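Local coordinates for PA0821 (PDB 7DRG), which probably serves as the immunity protein (antitoxin) that protects Pseudomonas aeruginosa from a type VI secretion effector with a putative VRR-NUC nuclease domain, at residues S231-L236 against V269-A274; S256-F261 against E349-A354. All blocks are in the same frame, centred on the assembly; numbering follows the deposited sequence.

Overall arrangement
Contact 1 joins two antiparallel strands in the chain's interior, and contact 2 ties the residues leading into the neighbouring strand 259-264 to the loop that follows helix 338-348. Their centres are about 11 Å apart. The strands run side by side in the order 233-237, 267-272, 259-264, so residues 269-274 of contact 1 lie beside residues 256-261 of contact 2: Q271 N is 2.8 Å from A260 O, and G273 N is 2.9 Å from H258 O. Packing also links them, with A272 on F259 and G273 on L352. From the chain's centre, contact 1 lies about 12 Å away and contact 2 about 21 Å, so the pair leads from buried sheet to partly exposed loop.

Contact 1 of 2, residues S231-L236 against V269-A274; sequences SWLTLL and VIQAGA
L233 and Q271 form a non-hydrogen-bonded pair where strand 233-237 begins to run antiparallel to strand 267-272. W232, just before the strand, and L233 both face A180 on the other side, which makes a classic beta bulge. T234 and I270 form a hydrogen-bonded pair, with T234 N to I270 O at 2.9 Å and the return bond from I270 N to T234 O. At the bulge itself W232 O accepts from A272 N, at 2.7 Å and nearly straight.

Q271 shows how one face is built. Its CB meets L233 CD2 at 3.9 Å. CG, anti to the backbone N (chi1 173°), lies against both that methyl and W232 NE1. The extended chain then runs beside the indole, pointing the same way, with its amide plane turned 69° from the ring, and brings NE2 to 3.8 Å from W232 CZ2. A long, flexible side chain with an amide tip suits this place: the methylenes pack on apolar neighbours, while OE1 bonds to Y262 OH and NE2 to N356 O as well as G273 O. On the same face, V269 CG2 touches L235 CD1 at 3.9 Å, branched aliphatics filling a buried layer under helix 161-173.

A water is hydrogen-bonded to S231 O, I270 O and T234 OG1. Threonine suits this place because OG1 also accepts from S231 N, so one hydroxyl serves two partners. G273 has a positive phi, at which a CB would be pressed against the preceding carbonyl O. Its own carbonyl O takes two donors from opposite faces of its plane: Q271 NE2, and W232 NE1, which sits above that plane at 3.0 Å.

Contact 2 of 2, residues S256-F261 against E349-A354; sequences SSHFAF and EPYLDA
S257 and H258 meet Y351 and L352 where two irregular backbones run past each other, just before strand 259-264 begins and just after helix 338-348 ends. H258 and Y351 have the nearest CA atoms, 5.4 Å apart. One backbone bond joins the segments: L352 N donates to S257 O at 2.9 Å, nearly along the C=O axis. A water reinforces it by donating to both S257 O and L352 O.

The imidazole of H258 uses both nitrogens. NE2 donates to E349 O at 3.0 Å; the acceptor lies close to the ring plane, but the donor stands 62° out of the carbonyl plane. The carboxylate of E349 leads away from H258, and its OE1 bonds to Y277 OH. ND1 of H258 pairs with S257 OG at 2.8 Å, and the two imidazole bonds together fix the ring's rotation. Histidine fits because it offers a nitrogen on either side of CE1 to two different partners, while CE1 itself sits 3.4 Å above the face of Y351. The rings form an edge-to-face pair, H258 supplying the edge, with planes 54° apart. S257 CB touches the same tyrosine at CE2, 3.5 Å away.

L352 packs on the backbone of H258 and F259. Its extended chi2 (180°) carries CD1 to 3.4 Å from H258 C. CD1 also touches A260 CB at 3.8 Å, a small side chain that points toward the loop. This is a post-helix loop docked on the residues leading into strand 259-264, held by a histidine bonded at both nitrogens and an edge-to-face aromatic pair.

Contact 1 of 2, residues S231-L236 against V269-A274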
loop_
_atom_site.group_PDB
_atom_site.type_symbol
_atom_site.label_atom_id
_atom_site.label_comp_id
_atom_site.label_asym_id
_atom_site.label_seq_id
_atom_site.Cartn_x
_atom_site.Cartn_y
_atom_site.Cartn_z
ATOM N N SER B 231 20.745 -5.134 -1.298
ATOM C CA SER B 231 20.232 -3.843 -1.745
ATOM C C SER B 231 21.232 -3.291 -2.748
ATOM O O SER B 231 21.979 -4.054 -3.365
ATOM C CB SER B 231 19.984 -2.900 -0.555
ATOM O OG SER B 231 19.169 -1.811 -0.971
ATOM N N TRP B 232 21.240 -1.967 -2.928
ATOM C CA TRP B 232 22.195 -1.365 -3.860
ATOM C C TRP B 232 23.625 -1.741 -3.492
ATOM O O TRP B 232 24.427 -2.116 -4.357
ATOM C CB TRP B 232 22.027 0.158 -3.885
ATOM C CG TRP B 232 22.954 0.826 -4.861
ATOM C CD1 TRP B 232 23.166 0.473 -6.168
ATOM C CD2 TRP B 232 23.796 1.962 -4.613
ATOM N NE1 TRP B 232 24.089 1.315 -6.741
ATOM C CE2 TRP B 232 24.491 2.239 -5.813
ATOM C CE3 TRP B 232 24.021 2.775 -3.500
ATOM C CZ2 TRP B 232 25.391 3.299 -5.928
ATOM C CZ3 TRP B 232 24.922 3.822 -3.612
ATOM C CH2 TRP B 232 25.600 4.074 -4.807
ATOM N N LEU B 233 23.961 -1.651 -2.209
ATOM C CA LEU B 233 25.225 -2.159 -1.705
ATOM C C LEU B 233 24.921 -3.308 -0.755
ATOM O O LEU B 233 23.973 -3.234 0.032
ATOM C CB LEU B 233 26.021 -1.069 -0.989
ATOM C CG LEU B 233 26.167 0.267 -1.720
ATOM C CD1 LEU B 233 27.057 1.216 -0.925
ATOM C CD2 LEU B 233 26.736 0.059 -3.128
ATOM N N THR B 234 25.698 -4.381 -0.862
ATOM C CA THR B 234 25.560 -5.550 -0.007
ATOM C C THR B 234 26.935 -5.919 0.519
ATOM O O THR B 234 27.868 -6.070 -0.269
ATOM C CB THR B 234 24.950 -6.721 -0.779
ATOM O OG1 THR B 234 23.736 -6.282 -1.405
ATOM C CG2 THR B 234 24.619 -7.867 0.173
ATOM N N LEU B 235 27.064 -6.056 1.840
ATOM C CA LEU B 235 28.347 -6.353 2.473
ATOM C C LEU B 235 28.334 -7.776 3.019
ATOM O O LEU B 235 27.445 -8.139 3.795
ATOM C CB LEU B 235 28.660 -5.352 3.594
ATOM C CG LEU B 235 30.042 -5.501 4.253
ATOM C CD1 LEU B 235 30.506 -4.168 4.756
ATOM C CD2 LEU B 235 30.002 -6.483 5.419
ATOM N N LEU B 236 29.341 -8.562 2.642
ATOM C CA LEU B 236 29.547 -9.904 3.169
ATOM C C LEU B 236 30.930 -9.974 3.794
ATOM O O LEU B 236 31.912 -9.616 3.143
ATOM C CB LEU B 236 29.458 -10.961 2.068
ATOM C CG LEU B 236 28.260 -10.936 1.120
ATOM C CD1 LEU B 236 28.416 -12.039 0.089
ATOM C CD2 LEU B 236 26.949 -11.094 1.877
ATOM N N VAL B 269 32.191 -5.634 -0.558
ATOM C CA VAL B 269 30.951 -4.909 -0.819
ATOM C C VAL B 269 30.605 -5.088 -2.289
ATOM O O VAL B 269 31.449 -4.869 -3.169
ATOM C CB VAL B 269 31.058 -3.417 -0.465
ATOM C CG1 VAL B 269 29.774 -2.677 -0.908
ATOM C CG2 VAL B 269 31.271 -3.239 1.019
ATOM N N ILE B 270 29.371 -5.491 -2.552
ATOM C CA ILE B 270 28.854 -5.657 -3.905
ATOM C C ILE B 270 27.967 -4.462 -4.215
ATOM O O ILE B 270 27.089 -4.118 -3.420
ATOM C CB ILE B 270 28.068 -6.970 -4.042
ATOM C CG1 ILE B 270 28.926 -8.154 -3.598
ATOM C CG2 ILE B 270 27.558 -7.152 -5.479
ATOM C CD1 ILE B 270 28.185 -9.465 -3.550
ATOM N N GLN B 271 28.201 -3.823 -5.361
ATOM C CA GLN B 271 27.362 -2.732 -5.841
ATOM C C GLN B 271 26.475 -3.277 -6.953
ATOM O O GLN B 271 26.981 -3.749 -7.976
ATOM C CB GLN B 271 28.211 -1.561 -6.344
ATOM C CG GLN B 271 27.390 -0.455 -7.014
ATOM C CD GLN B 271 28.245 0.695 -7.531
ATOM O OE1 GLN B 271 29.412 0.840 -7.151
ATOM N NE2 GLN B 271 27.664 1.528 -8.387
ATOM N N ALA B 272 25.161 -3.229 -6.747
ATOM C CA ALA B 272 24.204 -3.789 -7.701
ATOM C C ALA B 272 23.583 -2.649 -8.500
ATOM O O ALA B 272 22.530 -2.126 -8.142
ATOM C CB ALA B 272 23.133 -4.601 -6.976
ATOM N N GLY B 273 24.214 -2.291 -9.614
ATOM C CA GLY B 273 23.654 -1.298 -10.507
ATOM C C GLY B 273 24.291 0.074 -10.351
ATOM O O GLY B 273 25.044 0.355 -9.416
ATOM N N ALA B 274 23.941 0.949 -11.305
ATOM C CA ALA B 274 24.561 2.266 -11.429
ATOM C C ALA B 274 24.092 3.236 -10.361
ATOM O O ALA B 274 24.737 4.268 -10.147
ATOM C CB ALA B 274 24.265 2.850 -12.816
HETATM O O HOH W 1 24.486 -5.050 -3.792
#

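Contact 2 of 2, residues S256-F261 against E349-A354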
loop_
_atom_site.group_PDB
_atom_site.type_symbol
_atom_site.label_atom_id
_atom_site.label_comp_id
_atom_site.label_asym_id
_atom_site.label_seq_id
_atom_site.Cartn_x
_atom_site.Cartn_y
_atom_site.Cartn_z
ATOM N N SER B 256 29.854 -7.906 -14.837
ATOM C CA SER B 256 30.667 -6.763 -14.429
ATOM C C SER B 256 30.259 -5.477 -15.134
ATOM O O SER B 256 30.727 -4.402 -14.740
ATOM C CB SER B 256 32.151 -7.045 -14.671
ATOM O OG SER B 256 32.393 -7.361 -16.030
ATOM N N SER B 257 29.393 -5.560 -16.146
ATOM C CA SER B 257 28.827 -4.357 -16.746
ATOM C C SER B 257 27.938 -3.611 -15.760
ATOM O O SER B 257 27.760 -2.392 -15.879
ATOM C CB SER B 257 28.032 -4.715 -18.005
ATOM O OG SER B 257 26.992 -5.640 -17.737
ATOM N N HIS B 258 27.369 -4.323 -14.788
ATOM C CA HIS B 258 26.390 -3.734 -13.889
ATOM C C HIS B 258 26.678 -3.977 -12.419
ATOM O O HIS B 258 26.067 -3.308 -11.581
ATOM C CB HIS B 258 24.984 -4.256 -14.208
ATOM C CG HIS B 258 24.405 -3.702 -15.472
ATOM N ND1 HIS B 258 24.823 -4.108 -16.721
ATOM C CD2 HIS B 258 23.430 -2.785 -15.684
ATOM C CE1 HIS B 258 24.136 -3.463 -17.647
ATOM N NE2 HIS B 258 23.286 -2.651 -17.044
ATOM N N PHE B 259 27.582 -4.892 -12.079
ATOM C CA PHE B 259 27.933 -5.183 -10.696
ATOM C C PHE B 259 29.402 -4.869 -10.477
ATOM O O PHE B 259 30.254 -5.241 -11.295
ATOM C CB PHE B 259 27.639 -6.644 -10.344
ATOM C CG PHE B 259 26.179 -6.992 -10.405
ATOM C CD1 PHE B 259 25.581 -7.339 -11.606
ATOM C CD2 PHE B 259 25.395 -6.959 -9.260
ATOM C CE1 PHE B 259 24.234 -7.650 -11.667
ATOM C CE2 PHE B 259 24.048 -7.268 -9.312
ATOM C CZ PHE B 259 23.463 -7.613 -10.516
ATOM N N ALA B 260 29.689 -4.164 -9.387
ATOM C CA ALA B 260 31.050 -3.851 -8.987
ATOM C C ALA B 260 31.339 -4.504 -7.644
ATOM O O ALA B 260 30.436 -4.714 -6.827
ATOM C CB ALA B 260 31.278 -2.337 -8.890
ATOM N N PHE B 261 32.610 -4.824 -7.425
ATOM C CA PHE B 261 33.051 -5.495 -6.213
ATOM C C PHE B 261 34.168 -4.688 -5.579
ATOM O O PHE B 261 35.143 -4.328 -6.246
ATOM C CB PHE B 261 33.511 -6.925 -6.512
ATOM C CG PHE B 261 32.447 -7.762 -7.146
ATOM C CD1 PHE B 261 32.215 -7.690 -8.508
ATOM C CD2 PHE B 261 31.649 -8.591 -6.376
ATOM C CE1 PHE B 261 31.215 -8.443 -9.093
ATOM C CE2 PHE B 261 30.655 -9.353 -6.956
ATOM C CZ PHE B 261 30.436 -9.277 -8.316
ATOM N N GLU B 349 19.009 -1.119 -18.329
ATOM C CA GLU B 349 19.613 -0.494 -17.165
ATOM C C GLU B 349 20.956 0.137 -17.500
ATOM O O GLU B 349 21.744 -0.444 -18.258
ATOM C CB GLU B 349 19.799 -1.509 -16.031
ATOM C CG GLU B 349 18.505 -2.190 -15.601
ATOM C CD GLU B 349 17.390 -1.202 -15.277
ATOM O OE1 GLU B 349 17.685 -0.092 -14.782
ATOM O OE2 GLU B 349 16.213 -1.532 -15.534
ATOM N N PRO B 350 21.243 1.314 -16.944
ATOM C CA PRO B 350 22.521 1.978 -17.233
ATOM C C PRO B 350 23.703 1.164 -16.730
ATOM O O PRO B 350 23.633 0.493 -15.697
ATOM C CB PRO B 350 22.403 3.313 -16.486
ATOM C CG PRO B 350 20.927 3.528 -16.316
ATOM C CD PRO B 350 20.336 2.162 -16.153
ATOM N N TYR B 351 24.805 1.243 -17.475
ATOM C CA TYR B 351 26.028 0.523 -17.159
ATOM C C TYR B 351 26.864 1.273 -16.123
ATOM O O TYR B 351 26.783 2.496 -15.981
ATOM C CB TYR B 351 26.883 0.330 -18.415
ATOM C CG TYR B 351 26.445 -0.774 -19.358
ATOM C CD1 TYR B 351 25.136 -0.869 -19.804
ATOM C CD2 TYR B 351 27.366 -1.704 -19.827
ATOM C CE1 TYR B 351 24.751 -1.879 -20.679
ATOM C CE2 TYR B 351 26.993 -2.709 -20.698
ATOM C CZ TYR B 351 25.687 -2.794 -21.115
ATOM O OH TYR B 351 25.324 -3.798 -21.981
ATOM N N LEU B 352 27.706 0.520 -15.421
ATOM C CA LEU B 352 28.681 1.129 -14.524
ATOM C C LEU B 352 29.756 1.859 -15.317
ATOM O O LEU B 352 30.194 1.396 -16.377
ATOM C CB LEU B 352 29.334 0.067 -13.645
ATOM C CG LEU B 352 28.412 -0.771 -12.774
ATOM C CD1 LEU B 352 29.243 -1.766 -11.988
ATOM C CD2 LEU B 352 27.594 0.127 -11.853
ATOM N N ASP B 353 30.196 3.001 -14.797
ATOM C CA ASP B 353 31.297 3.734 -15.410
ATOM C C ASP B 353 32.022 4.524 -14.324
ATOM O O ASP B 353 31.759 4.362 -13.127
ATOM C CB ASP B 353 30.792 4.614 -16.566
ATOM C CG ASP B 353 29.764 5.649 -16.134
ATOM O OD1 ASP B 353 29.781 6.098 -14.971
ATOM O OD2 ASP B 353 28.923 6.023 -16.980
ATOM N N ALA B 354 32.948 5.388 -14.744
ATOM C CA ALA B 354 33.743 6.155 -13.794
ATOM C C ALA B 354 32.924 7.184 -13.024
ATOM O O ALA B 354 33.407 7.696 -12.010
ATOM C CB ALA B 354 34.895 6.850 -14.520
HETATM O O HOH W 2 30.048 -0.977 -17.328
#